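PDB 5NDX: glycosyl hydrolase from Rhizobium leguminosarum bv. trifolii, which probably hydrolyses O-glycosidic bonds as a family 39 glycoside hydrolase and is the bacterial orthologue of human alpha-L-iduronidase. Local coordinates for residues S28-L33 and H59-L64; E37-L42 and I86-K91; N63-K68 and S76-A81; F93-G98 and T143-D148. The protein carries 2 engineered substitutions. All coordinates share one frame; numbering follows the deposited sequence. Where two conformers were deposited one is given.

Contact 1 of 4, residues S28-L33 and H59-L64. With 8U8 ((2~{R},3~{S},4~{S},5~{R},6~{S})-6-(4-methyl-2-oxidanylidene-chromen-7-yl)oxy-3,4,5-tris(oxidanyl)oxane-2-carboxylic acid), chain M.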
# COMPACT_ATOMS: atom_id res chain seq x y z
N SER A 28 -1.93 0.86 -13.50
CA SER A 28 -1.84 1.33 -14.86
C SER A 28 -3.25 1.19 -15.46
O SER A 28 -3.96 0.27 -15.09
CB SER A 28 -0.85 0.47 -15.64
OG SER A 28 -0.57 1.14 -16.83
N PRO A 29 -3.67 2.08 -16.36
CA PRO A 29 -2.98 3.30 -16.76
C PRO A 29 -3.46 4.50 -15.97
O PRO A 29 -4.44 4.44 -15.20
CB PRO A 29 -3.41 3.44 -18.24
CG PRO A 29 -4.85 3.06 -18.19
CD PRO A 29 -4.85 1.85 -17.23
N ALA A 30 -2.79 5.62 -16.24
CA ALA A 30 -3.01 6.87 -15.52
C ALA A 30 -4.43 7.41 -15.63
O ALA A 30 -4.91 8.07 -14.72
CB ALA A 30 -2.02 7.92 -16.01
N GLU A 31 -5.10 7.09 -16.73
CA GLU A 31 -6.48 7.52 -16.94
C GLU A 31 -7.43 7.05 -15.85
O GLU A 31 -8.43 7.72 -15.59
CB GLU A 31 -7.03 7.00 -18.30
CG GLU A 31 -6.51 7.75 -19.51
CD GLU A 31 -5.12 7.32 -19.98
OE1 GLU A 31 -4.52 6.38 -19.39
OE2 GLU A 31 -4.60 7.93 -20.95
N LEU A 32 -7.13 5.93 -15.18
CA LEU A 32 -7.98 5.50 -14.04
C LEU A 32 -8.06 6.54 -12.98
O LEU A 32 -9.08 6.61 -12.29
CB LEU A 32 -7.52 4.18 -13.42
CG LEU A 32 -7.59 2.98 -14.33
CD1 LEU A 32 -7.11 1.76 -13.55
CD2 LEU A 32 -9.00 2.78 -14.88
N LEU A 33 -7.05 7.41 -12.86
CA LEU A 33 -7.12 8.48 -11.85
C LEU A 33 -8.27 9.47 -12.09
O LEU A 33 -8.69 10.15 -11.18
CB LEU A 33 -5.81 9.26 -11.77
CG LEU A 33 -4.63 8.59 -11.11
CD1 LEU A 33 -3.29 9.22 -11.44
CD2 LEU A 33 -4.82 8.61 -9.59
N HIS A 59 1.52 4.30 -14.01
CA HIS A 59 2.14 4.25 -15.34
C HIS A 59 1.51 5.24 -16.32
O HIS A 59 0.29 5.43 -16.32
CB HIS A 59 1.96 2.87 -16.01
CG HIS A 59 2.84 1.78 -15.49
ND1 HIS A 59 3.95 2.01 -14.71
CD2 HIS A 59 2.82 0.44 -15.74
CE1 HIS A 59 4.56 0.86 -14.45
NE2 HIS A 59 3.88 -0.11 -15.05
N TYR A 60 2.34 5.79 -17.18
CA TYR A 60 1.90 6.62 -18.33
C TYR A 60 1.23 7.93 -17.93
O TYR A 60 0.28 8.36 -18.57
CB TYR A 60 0.96 5.81 -19.24
CG TYR A 60 1.56 4.54 -19.78
CD1 TYR A 60 2.59 4.60 -20.72
CD2 TYR A 60 1.07 3.29 -19.43
CE1 TYR A 60 3.14 3.46 -21.28
CE2 TYR A 60 1.61 2.12 -19.98
CZ TYR A 60 2.66 2.23 -20.91
OH TYR A 60 3.26 1.14 -21.47
N LEU A 61 1.73 8.58 -16.88
CA LEU A 61 1.22 9.90 -16.53
C LEU A 61 1.29 10.87 -17.74
O LEU A 61 0.36 11.64 -17.95
CB LEU A 61 1.94 10.49 -15.31
CG LEU A 61 1.47 9.86 -13.99
CD1 LEU A 61 2.47 10.16 -12.90
CD2 LEU A 61 0.07 10.33 -13.63
N TYR A 62 2.35 10.81 -18.55
CA TYR A 62 2.45 11.74 -19.70
C TYR A 62 1.49 11.46 -20.88
O TYR A 62 1.27 12.35 -21.70
CB TYR A 62 3.90 11.84 -20.19
CG TYR A 62 4.85 12.66 -19.31
CD1 TYR A 62 4.42 13.82 -18.66
CD2 TYR A 62 6.18 12.28 -19.15
CE1 TYR A 62 5.29 14.61 -17.91
CE2 TYR A 62 7.07 13.04 -18.39
CZ TYR A 62 6.61 14.22 -17.78
OH TYR A 62 7.46 15.04 -17.06
N ASN A 63 0.87 10.27 -20.94
CA ASN A 63 -0.25 10.06 -21.89
C ASN A 63 -1.45 10.91 -21.55
O ASN A 63 -2.31 11.05 -22.37
CB ASN A 63 -0.69 8.59 -21.97
CG ASN A 63 0.34 7.72 -22.67
OD1 ASN A 63 1.30 8.20 -23.26
ND2 ASN A 63 0.14 6.43 -22.59
N LEU A 64 -1.52 11.45 -20.34
CA LEU A 64 -2.55 12.40 -19.99
C LEU A 64 -2.35 13.78 -20.66
O LEU A 64 -3.28 14.56 -20.71
CB LEU A 64 -2.63 12.60 -18.46
CG LEU A 64 -3.05 11.34 -17.68
CD1 LEU A 64 -3.14 11.60 -16.19
CD2 LEU A 64 -4.36 10.73 -18.22
C15 8U8 M . 6.21 -8.48 -20.96
C13 8U8 M . 7.00 -8.64 -19.80
C14 8U8 M . 8.20 -9.35 -19.89
C16 8U8 M . 9.02 -9.50 -18.78
O9 8U8 M . 10.05 -10.16 -18.93
O8 8U8 M . 8.67 -8.97 -17.55
C11 8U8 M . 7.56 -8.18 -17.44
C10 8U8 M . 7.30 -7.54 -16.22
C12 8U8 M . 6.70 -8.01 -18.56
C7 8U8 M . 5.59 -7.16 -18.41
C8 8U8 M . 5.33 -6.52 -17.19
C9 8U8 M . 6.18 -6.72 -16.08
O2 8U8 M . 5.99 -6.08 -14.87
C5 8U8 M . 4.68 -5.61 -14.38
O1 8U8 M . 3.71 -6.66 -14.54
C1 8U8 M . 2.38 -6.34 -14.46
C6 8U8 M . 1.84 -7.45 -13.75
O7 8U8 M . 0.66 -7.70 -13.96
O6 8U8 M . 2.60 -8.02 -12.99
C2 8U8 M . 2.00 -5.09 -13.60
O5 8U8 M . 2.07 -5.44 -12.20
C3 8U8 M . 2.87 -3.80 -13.94
O4 8U8 M . 2.07 -2.83 -14.53
C4 8U8 M . 4.08 -4.15 -14.86
O3 8U8 M . 5.02 -3.00 -14.85
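Ser28 holds OG anti to its backbone N (chi1 -167°), and His59 swings its imidazole to the side of its own N, CG anti to the carbonyl carbon (chi1 -76°). OG therefore arrives 3.2 Å from His59 CB and lies at the edge of both the His59 and Tyr60 rings. The imidazole tip continues past the serine to the sugar of 8U8: NE2 donates an almost straight bond (167°) to O3, which lies in the ring plane, NE2 to O3 being 3.1 Å. At the other nitrogen, ND1 is hydrogen-bonded to Glu95, whose carboxylate probably fixes the ring's rotation and would favour a protonated imidazole. An alanine in place of His59 would remove one of the bonds to O3 and Glu95's partner here, and would probably weaken the hold on the sugar. The two segments are the loops following the first and second strands of the TIM barrel, on the rim where the substrate binds. Behind Ser28, after a cis peptide to Pro29, Ala30 presses its CB into the second loop, against Leu61 CD2 and 3.9 Å from Leu64 CD1. Glu31, bent at chi2, slides past Leu64 in the opposite direction, its CG 3.9 Å from Leu64 CD2.

Contact 2 of 4, residues E37-L42 and I86-K91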
# COMPACT_ATOMS: atom_id res chain seq x y z
N GLU A 37 -14.48 5.48 -9.60
CA GLU A 37 -14.10 4.32 -8.84
C GLU A 37 -12.73 4.54 -8.13
O GLU A 37 -12.61 4.29 -6.94
CB GLU A 37 -14.01 3.09 -9.70
CG GLU A 37 -15.33 2.66 -10.35
CD GLU A 37 -15.62 3.36 -11.65
OE1 GLU A 37 -14.99 4.40 -11.98
OE2 GLU A 37 -16.50 2.88 -12.37
N MET A 38 -11.73 4.99 -8.87
CA MET A 38 -10.42 5.28 -8.30
C MET A 38 -10.49 6.41 -7.31
O MET A 38 -9.76 6.36 -6.29
CB MET A 38 -9.42 5.64 -9.37
CG MET A 38 -7.98 5.75 -8.93
SD MET A 38 -7.39 4.37 -7.91
CE MET A 38 -7.27 3.11 -9.18
N ARG A 39 -11.34 7.41 -7.58
CA ARG A 39 -11.49 8.52 -6.63
C ARG A 39 -11.94 7.99 -5.24
O ARG A 39 -11.38 8.34 -4.21
CB ARG A 39 -12.46 9.60 -7.17
CG ARG A 39 -12.65 10.74 -6.18
CD ARG A 39 -13.33 12.01 -6.73
NE ARG A 39 -13.43 12.92 -5.57
CZ ARG A 39 -12.52 13.84 -5.18
NH1 ARG A 39 -11.44 14.11 -5.88
NH2 ARG A 39 -12.74 14.54 -4.07
N GLN A 40 -12.92 7.09 -5.24
CA GLN A 40 -13.38 6.47 -3.99
C GLN A 40 -12.24 5.65 -3.36
O GLN A 40 -12.02 5.75 -2.17
CB GLN A 40 -14.59 5.60 -4.20
CG GLN A 40 -15.29 5.31 -2.91
CD GLN A 40 -16.49 4.37 -3.08
OE1 GLN A 40 -17.53 4.71 -3.73
NE2 GLN A 40 -16.39 3.25 -2.48
N MET A 41 -11.53 4.89 -4.19
CA MET A 41 -10.44 4.06 -3.70
C MET A 41 -9.35 4.87 -2.99
O MET A 41 -8.79 4.41 -2.00
CB MET A 41 -9.85 3.25 -4.84
CG MET A 41 -10.83 2.22 -5.38
SD MET A 41 -10.38 1.70 -7.03
CE MET A 41 -11.46 0.27 -7.20
N LEU A 42 -9.04 6.06 -3.52
CA LEU A 42 -7.99 6.89 -2.94
C LEU A 42 -8.29 7.37 -1.51
O LEU A 42 -7.37 7.64 -0.78
CB LEU A 42 -7.65 8.08 -3.83
CG LEU A 42 -7.04 7.75 -5.17
CD1 LEU A 42 -6.84 9.00 -5.99
CD2 LEU A 42 -5.75 7.02 -5.02
N ILE A 86 -2.82 14.36 -4.32
CA ILE A 86 -2.47 15.36 -3.29
C ILE A 86 -3.61 15.57 -2.28
O ILE A 86 -3.40 15.57 -1.09
CB ILE A 86 -2.02 16.70 -3.91
CG1 ILE A 86 -0.56 16.69 -4.39
CG2 ILE A 86 -2.02 17.84 -2.87
CD1 ILE A 86 0.01 15.42 -4.95
N GLU A 87 -4.81 15.67 -2.78
CA GLU A 87 -6.00 15.81 -1.96
C GLU A 87 -6.22 14.60 -1.00
O GLU A 87 -6.77 14.78 0.07
CB GLU A 87 -7.16 15.96 -2.93
CG GLU A 87 -8.51 16.20 -2.29
CD GLU A 87 -9.68 15.94 -3.23
OE1 GLU A 87 -9.50 15.68 -4.46
OE2 GLU A 87 -10.83 16.00 -2.72
N HIS A 88 -5.75 13.40 -1.35
CA HIS A 88 -5.87 12.24 -0.42
C HIS A 88 -4.57 11.90 0.30
O HIS A 88 -4.40 10.77 0.75
CB HIS A 88 -6.42 11.07 -1.20
CG HIS A 88 -7.82 11.30 -1.62
ND1 HIS A 88 -8.14 11.83 -2.85
CD2 HIS A 88 -8.98 11.18 -0.94
CE1 HIS A 88 -9.45 11.98 -2.93
NE2 HIS A 88 -9.99 11.59 -1.79
N ARG A 89 -3.66 12.88 0.39
CA ARG A 89 -2.40 12.76 1.10
C ARG A 89 -1.54 11.66 0.52
O ARG A 89 -0.92 10.91 1.24
CB ARG A 89 -2.65 12.56 2.61
CG ARG A 89 -3.60 13.62 3.21
CD ARG A 89 -3.65 13.56 4.75
NE ARG A 89 -4.28 12.30 5.22
CZ ARG A 89 -5.58 12.12 5.50
NH1 ARG A 89 -6.44 13.11 5.34
NH2 ARG A 89 -6.02 10.93 5.93
N LEU A 90 -1.52 11.56 -0.79
CA LEU A 90 -0.67 10.62 -1.49
C LEU A 90 0.32 11.41 -2.34
O LEU A 90 0.01 12.52 -2.76
CB LEU A 90 -1.53 9.70 -2.32
CG LEU A 90 -2.42 8.81 -1.42
CD1 LEU A 90 -3.54 8.19 -2.21
CD2 LEU A 90 -1.60 7.73 -0.70
N LYS A 91 1.49 10.84 -2.55
CA LYS A 91 2.53 11.42 -3.36
C LYS A 91 2.82 10.56 -4.55
O LYS A 91 2.85 9.36 -4.42
CB LYS A 91 3.80 11.55 -2.53
CG LYS A 91 3.58 12.45 -1.30
CD LYS A 91 4.71 12.39 -0.33
CE LYS A 91 4.41 13.19 0.96
NZ LYS A 91 4.29 14.60 0.59
O HOH W 1 -12.33 10.07 -2.32
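Arg39 and Glu87 cross at about a right angle and meet tip to tip. The arginine, extended from CG to NE, presents its guanidinium end-on: NH1 bonds OE1 of Glu87 at 2.9 Å and NH2 bonds OE2 of the same carboxylate at 2.8 Å. Both oxygens use their syn lone pairs and stay close to the guanidinium plane, although the two flat groups are twisted 36° apart. Glu541 also pairs with NH2, so the arginine serves two carboxylates. Beside this salt bridge, His88 brings CE1 over one face of the guanidinium, 4.1 Å from NH1. Leu42 lies over a face of the imidazole in a CH-pi contact, its CB 4.1 Å from the ring centroid and 23° off the normal. The ring is also held at its nitrogens: ND1 bonds Val84 O, and NE2 makes a weak bond to a water that donates to Arg39 O. Further in, Leu42 CD2 meets Leu90 CD1 at 3.8 Å. The contact thus ties helix 36-45 to the C-terminal end of helix 76-87, where Arg89 with positive phi completes a Schellman motif, just before barrel strand 91-95; Phe555, on strand 549-557, packs against the His88 ring.

Contact 3 of 4, residues N63-K68 and S76-A81. Unlike the reference sequence in segment 63-68: Leu65 (reference Val).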
# COMPACT_ATOMS: atom_id res chain seq x y z
N ASN A 63 0.87 10.27 -20.94
CA ASN A 63 -0.25 10.06 -21.89
C ASN A 63 -1.45 10.91 -21.55
O ASN A 63 -2.31 11.05 -22.37
CB ASN A 63 -0.69 8.59 -21.97
CG ASN A 63 0.34 7.72 -22.67
OD1 ASN A 63 1.30 8.20 -23.26
ND2 ASN A 63 0.14 6.43 -22.59
N LEU A 64 -1.52 11.45 -20.34
CA LEU A 64 -2.55 12.40 -19.99
C LEU A 64 -2.35 13.78 -20.66
O LEU A 64 -3.28 14.56 -20.71
CB LEU A 64 -2.63 12.60 -18.46
CG LEU A 64 -3.05 11.34 -17.68
CD1 LEU A 64 -3.14 11.60 -16.19
CD2 LEU A 64 -4.36 10.73 -18.22
N LEU A 65 -1.14 14.08 -21.11
CA LEU A 65 -0.87 15.35 -21.78
C LEU A 65 -1.20 15.23 -23.26
O LEU A 65 -1.20 14.15 -23.82
CB LEU A 65 0.60 15.72 -21.63
CG LEU A 65 1.13 16.05 -20.23
CD1 LEU A 65 2.53 16.58 -20.37
CD2 LEU A 65 0.25 17.03 -19.51
N SER A 66 -1.46 16.36 -23.89
CA SER A 66 -1.50 16.40 -25.36
C SER A 66 -0.85 17.70 -25.84
O SER A 66 -0.79 18.69 -25.09
CB SER A 66 -2.93 16.21 -25.90
OG SER A 66 -3.75 17.21 -25.35
N ALA A 67 -0.27 17.64 -27.04
CA ALA A 67 0.39 18.81 -27.66
C ALA A 67 -0.67 19.83 -27.96
O ALA A 67 -1.66 19.50 -28.61
CB ALA A 67 1.08 18.44 -28.96
N LYS A 68 -0.48 21.04 -27.45
CA LYS A 68 -1.13 22.22 -28.00
C LYS A 68 -0.06 22.85 -28.91
O LYS A 68 0.95 23.36 -28.41
CB LYS A 68 -1.62 23.19 -26.90
CG LYS A 68 -3.01 22.83 -26.37
CD LYS A 68 -3.84 24.03 -25.89
CE LYS A 68 -3.60 24.37 -24.43
NZ LYS A 68 -2.17 24.73 -24.18
N SER A 76 -4.44 19.79 -18.53
CA SER A 76 -5.61 19.76 -17.67
C SER A 76 -5.94 18.36 -17.12
O SER A 76 -6.42 18.28 -16.00
CB SER A 76 -6.82 20.37 -18.39
OG SER A 76 -7.11 19.61 -19.53
N LEU A 77 -5.69 17.28 -17.86
CA LEU A 77 -5.90 15.92 -17.35
C LEU A 77 -4.86 15.52 -16.31
O LEU A 77 -5.22 14.90 -15.29
CB LEU A 77 -5.98 14.87 -18.48
CG LEU A 77 -7.13 15.10 -19.49
CD1 LEU A 77 -7.18 13.96 -20.53
CD2 LEU A 77 -8.49 15.26 -18.80
N LEU A 78 -3.60 15.89 -16.55
CA LEU A 78 -2.54 15.63 -15.59
C LEU A 78 -2.78 16.38 -14.29
O LEU A 78 -2.57 15.82 -13.21
CB LEU A 78 -1.13 15.88 -16.19
CG LEU A 78 0.06 15.44 -15.33
CD1 LEU A 78 0.02 13.94 -14.94
CD2 LEU A 78 1.38 15.73 -16.01
N ASP A 79 -3.25 17.62 -14.38
CA ASP A 79 -3.63 18.40 -13.21
C ASP A 79 -4.69 17.69 -12.36
O ASP A 79 -4.58 17.67 -11.15
CB ASP A 79 -4.23 19.76 -13.60
CG ASP A 79 -3.22 20.73 -14.22
OD1 ASP A 79 -1.98 20.51 -14.17
OD2 ASP A 79 -3.73 21.73 -14.79
N ARG A 80 -5.73 17.17 -12.99
CA ARG A 80 -6.77 16.46 -12.28
C ARG A 80 -6.23 15.20 -11.62
O ARG A 80 -6.59 14.91 -10.51
CB ARG A 80 -7.93 16.11 -13.22
CG ARG A 80 -8.76 17.36 -13.56
CD ARG A 80 -9.75 17.15 -14.71
NE ARG A 80 -10.61 15.97 -14.50
CZ ARG A 80 -11.31 15.33 -15.46
NH1 ARG A 80 -11.30 15.74 -16.73
NH2 ARG A 80 -12.04 14.27 -15.13
N ALA A 81 -5.34 14.50 -12.30
CA ALA A 81 -4.80 13.25 -11.83
C ALA A 81 -3.88 13.46 -10.61
O ALA A 81 -4.01 12.75 -9.61
CB ALA A 81 -4.03 12.55 -12.94
O HOH W 2 -3.62 16.84 -19.82
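The main bump is Leu64, at the end of a short 3-10 turn, and the hollow it fills lies on the first two turns of helix 76-87, bounded by Leu77, Leu78 and Ala81. Leu64 CB rests 4.0 Å from Leu77 CB, while the outer branch reaches further along the helix. There CD1 settles 3.5 Å from Ala81 CB, the small methyl leaving room for it, and 4.1 Å from Leu78 CD1. A second, shallower fit lies alongside: Leu65, which differs from the valine of the reference sequence, crosses Leu78 obliquely and places CD2 3.8 Å from Leu78 CB. Leu78 can take both neighbours because its CG stands anti to the backbone N (chi1 -171°), so that CD1 faces Leu64 while CB and CD2 face Leu65. Leu119, on helix 110-131, also touches Leu65. Leu77 forms the partly exposed border of the patch, its CB lying 3.5 Å from Leu64 O. In the barrel this joins the loop after strand 55-58 to the start of the helix that follows, across the small hairpin of strands 66-67 and 73-74. One water links the backbones, donating to Leu64 O at 2.5 Å and accepting from Leu77 N at 2.9 Å. Cohesion here therefore comes almost wholly from leucine and alanine hydrocarbon, with the carbonyl and a first-turn N-H satisfied through that water.

Contact 4 of 4, residues F93-G98 and T143-D148. Engineered in segment 143-148: Gln146 (natural residue Glu). With 8U8 ((2~{R},3~{S},4~{S},5~{R},6~{S})-6-(4-methyl-2-oxidanylidene-chromen-7-yl)oxy-3,4,5-tris(oxidanyl)oxane-2-carboxylic acid), chain M.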
# COMPACT_ATOMS: atom_id res chain seq x y z
N PHE A 93 5.06 8.49 -7.01
CA PHE A 93 6.33 7.87 -7.36
C PHE A 93 6.26 7.98 -8.88
O PHE A 93 5.64 7.15 -9.54
CB PHE A 93 6.39 6.44 -6.82
CG PHE A 93 7.69 5.72 -7.03
CD1 PHE A 93 8.81 6.32 -7.57
CD2 PHE A 93 7.77 4.36 -6.68
CE1 PHE A 93 9.99 5.61 -7.77
CE2 PHE A 93 8.94 3.65 -6.89
CZ PHE A 93 10.06 4.28 -7.41
N PHE A 94 6.80 9.10 -9.38
CA PHE A 94 6.46 9.68 -10.68
C PHE A 94 7.38 9.09 -11.74
O PHE A 94 8.55 9.47 -11.83
CB PHE A 94 6.65 11.22 -10.62
CG PHE A 94 5.94 11.99 -11.71
CD1 PHE A 94 6.19 11.75 -13.05
CD2 PHE A 94 5.05 12.99 -11.38
CE1 PHE A 94 5.51 12.47 -14.03
CE2 PHE A 94 4.38 13.71 -12.37
CZ PHE A 94 4.62 13.45 -13.69
N GLU A 95 6.86 8.16 -12.52
CA GLU A 95 7.59 7.61 -13.63
C GLU A 95 7.49 8.60 -14.77
O GLU A 95 6.37 8.99 -15.17
CB GLU A 95 7.02 6.26 -14.09
CG GLU A 95 6.98 5.23 -12.98
CD GLU A 95 6.21 3.99 -13.41
OE1 GLU A 95 4.95 4.01 -13.33
OE2 GLU A 95 6.89 3.04 -13.87
N LEU A 96 8.65 8.99 -15.28
CA LEU A 96 8.71 9.96 -16.39
C LEU A 96 8.45 9.19 -17.69
O LEU A 96 9.37 8.77 -18.37
CB LEU A 96 10.05 10.68 -16.37
CG LEU A 96 10.24 11.57 -15.14
CD1 LEU A 96 11.67 12.08 -15.00
CD2 LEU A 96 9.25 12.73 -15.10
N MET A 97 7.18 9.00 -18.00
CA MET A 97 6.77 7.95 -18.87
C MET A 97 5.47 8.31 -19.55
O MET A 97 4.54 8.85 -18.94
CB MET A 97 6.60 6.72 -18.00
CG MET A 97 5.83 5.54 -18.54
SD MET A 97 5.58 4.26 -17.24
CE MET A 97 4.93 2.98 -18.32
N GLY A 98 5.40 7.92 -20.82
CA GLY A 98 4.26 8.23 -21.68
C GLY A 98 4.75 9.10 -22.83
O GLY A 98 5.92 9.50 -22.87
N THR A 143 12.74 6.62 -13.98
CA THR A 143 12.67 6.26 -15.41
C THR A 143 11.42 5.46 -15.74
O THR A 143 10.80 4.79 -14.89
CB THR A 143 13.77 5.29 -15.83
OG1 THR A 143 13.67 4.12 -15.00
CG2 THR A 143 15.11 5.91 -15.73
N THR A 144 11.14 5.51 -17.03
CA THR A 144 10.02 4.88 -17.68
C THR A 144 10.18 3.43 -17.43
O THR A 144 11.30 2.86 -17.45
CB THR A 144 10.01 5.17 -19.24
OG1 THR A 144 8.69 5.12 -19.79
CG2 THR A 144 10.94 4.22 -20.02
N ASN A 145 9.02 2.83 -17.25
CA ASN A 145 8.91 1.49 -16.77
C ASN A 145 9.55 0.50 -17.76
O ASN A 145 9.71 0.78 -18.98
CB ASN A 145 7.43 1.15 -16.54
CG ASN A 145 7.24 -0.20 -15.88
OD1 ASN A 145 7.79 -0.46 -14.79
ND2 ASN A 145 6.50 -1.09 -16.57
N GLN A 146 9.96 -0.64 -17.19
CA GLN A 146 10.68 -1.65 -17.88
C GLN A 146 11.71 -0.90 -18.72
O GLN A 146 12.64 -0.29 -18.16
CB GLN A 146 9.75 -2.56 -18.71
CG GLN A 146 9.27 -3.81 -17.97
CD GLN A 146 7.81 -3.77 -17.52
OE1 GLN A 146 6.90 -3.52 -18.32
NE2 GLN A 146 7.58 -4.06 -16.24
N ALA A 147 11.45 -0.81 -20.01
CA ALA A 147 12.47 -0.63 -21.02
C ALA A 147 13.21 -1.93 -21.46
O ALA A 147 13.84 -1.96 -22.52
CB ALA A 147 13.43 0.51 -20.68
N ASP A 148 13.12 -2.99 -20.66
CA ASP A 148 13.61 -4.33 -21.06
C ASP A 148 12.39 -5.27 -21.22
O ASP A 148 12.32 -6.31 -20.57
CB ASP A 148 14.65 -4.83 -20.04
CG ASP A 148 14.05 -5.13 -18.74
OD1 ASP A 148 13.03 -4.56 -18.39
OD2 ASP A 148 14.62 -5.91 -18.04
C15 8U8 M . 6.21 -8.48 -20.96
C13 8U8 M . 7.00 -8.64 -19.80
C14 8U8 M . 8.20 -9.35 -19.89
C16 8U8 M . 9.02 -9.50 -18.78
O9 8U8 M . 10.05 -10.16 -18.93
O8 8U8 M . 8.67 -8.97 -17.55
C11 8U8 M . 7.56 -8.18 -17.44
C10 8U8 M . 7.30 -7.54 -16.22
C12 8U8 M . 6.70 -8.01 -18.56
C7 8U8 M . 5.59 -7.16 -18.41
C8 8U8 M . 5.33 -6.52 -17.19
C9 8U8 M . 6.18 -6.72 -16.08
O2 8U8 M . 5.99 -6.08 -14.87
C5 8U8 M . 4.68 -5.61 -14.38
O1 8U8 M . 3.71 -6.66 -14.54
C1 8U8 M . 2.38 -6.34 -14.46
C6 8U8 M . 1.84 -7.45 -13.75
O7 8U8 M . 0.66 -7.70 -13.96
O6 8U8 M . 2.60 -8.02 -12.99
C2 8U8 M . 2.00 -5.09 -13.60
O5 8U8 M . 2.07 -5.44 -12.20
C3 8U8 M . 2.87 -3.80 -13.94
O4 8U8 M . 2.07 -2.83 -14.53
C4 8U8 M . 4.08 -4.15 -14.86
O3 8U8 M . 5.02 -3.00 -14.85
O HOH W 3 7.94 6.40 -21.94
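Thr144, Met97 and Asn145 carry most of the contact, with Glu95 beside them. Met97 runs out fully extended, CG anti to its backbone N (chi1 164°), and crosses Thr144 at about a right angle; Met97 CG lies only 3.1 Å from Thr144 OG1, a tight fit. That hydroxyl also meets a water at 2.6 Å, and the water accepts from Gly98 N. The far end of Met97 lies alongside Asn145, pointing the same way, with CE 3.6 Å from Asn145 CB. Glu95 likewise runs beside Asn145, its OE2 3.3 Å from Asn145 CB and the carboxylate and amide planes 75° apart. Arg57 joins the two, in a salt bridge with Glu95 OE2 and a hydrogen bond to Asn145 OD1. This probably holds the amide so that ND2 faces the sugar, donating to 8U8 O3 at 3.0 Å on a bent path (137°). An alanine in place of Asn145 would lack both that bond and the tie to Arg57, and would probably loosen the hold on O3. The next residue is the engineered Gln146, where the natural glutamate is the predicted proton donor; an Asn-Glu pair after the fourth barrel strand is a hallmark of clan GH-A glycosidases. Gln146 NE2, though poorly ordered, bonds O3 and lies 2.9 Å from the glycosidic oxygen O2 of 8U8. Such proximity is consistent with a glutamate there protonating the leaving group, while the charged network behind Asn145 probably helps orient the sugar-binding amide.

From the N terminus, contact 1 closes the first loop, bringing residues 28-33 after strand 24-27 to residues 59-64 after strand 55-58, with helix 36-45 in between. Contact 2 starts inside that loop, on the helix, and ends beyond it, so the two cross. Contact 3 is nested within contact 2 and begins on residues 63-64, where contact 1 ends. Contact 4 follows in series, enclosing helix 110-131 and joining the ends of the third and fourth strands. Contacts 1 and 4 both reach 8U8 and are linked by His59 and Glu95, whereas contacts 2 and 3 hold opposite ends of helix 76-87, the C-terminal end against helix 36-45 and the N-terminal end against the loop after strand 55-58.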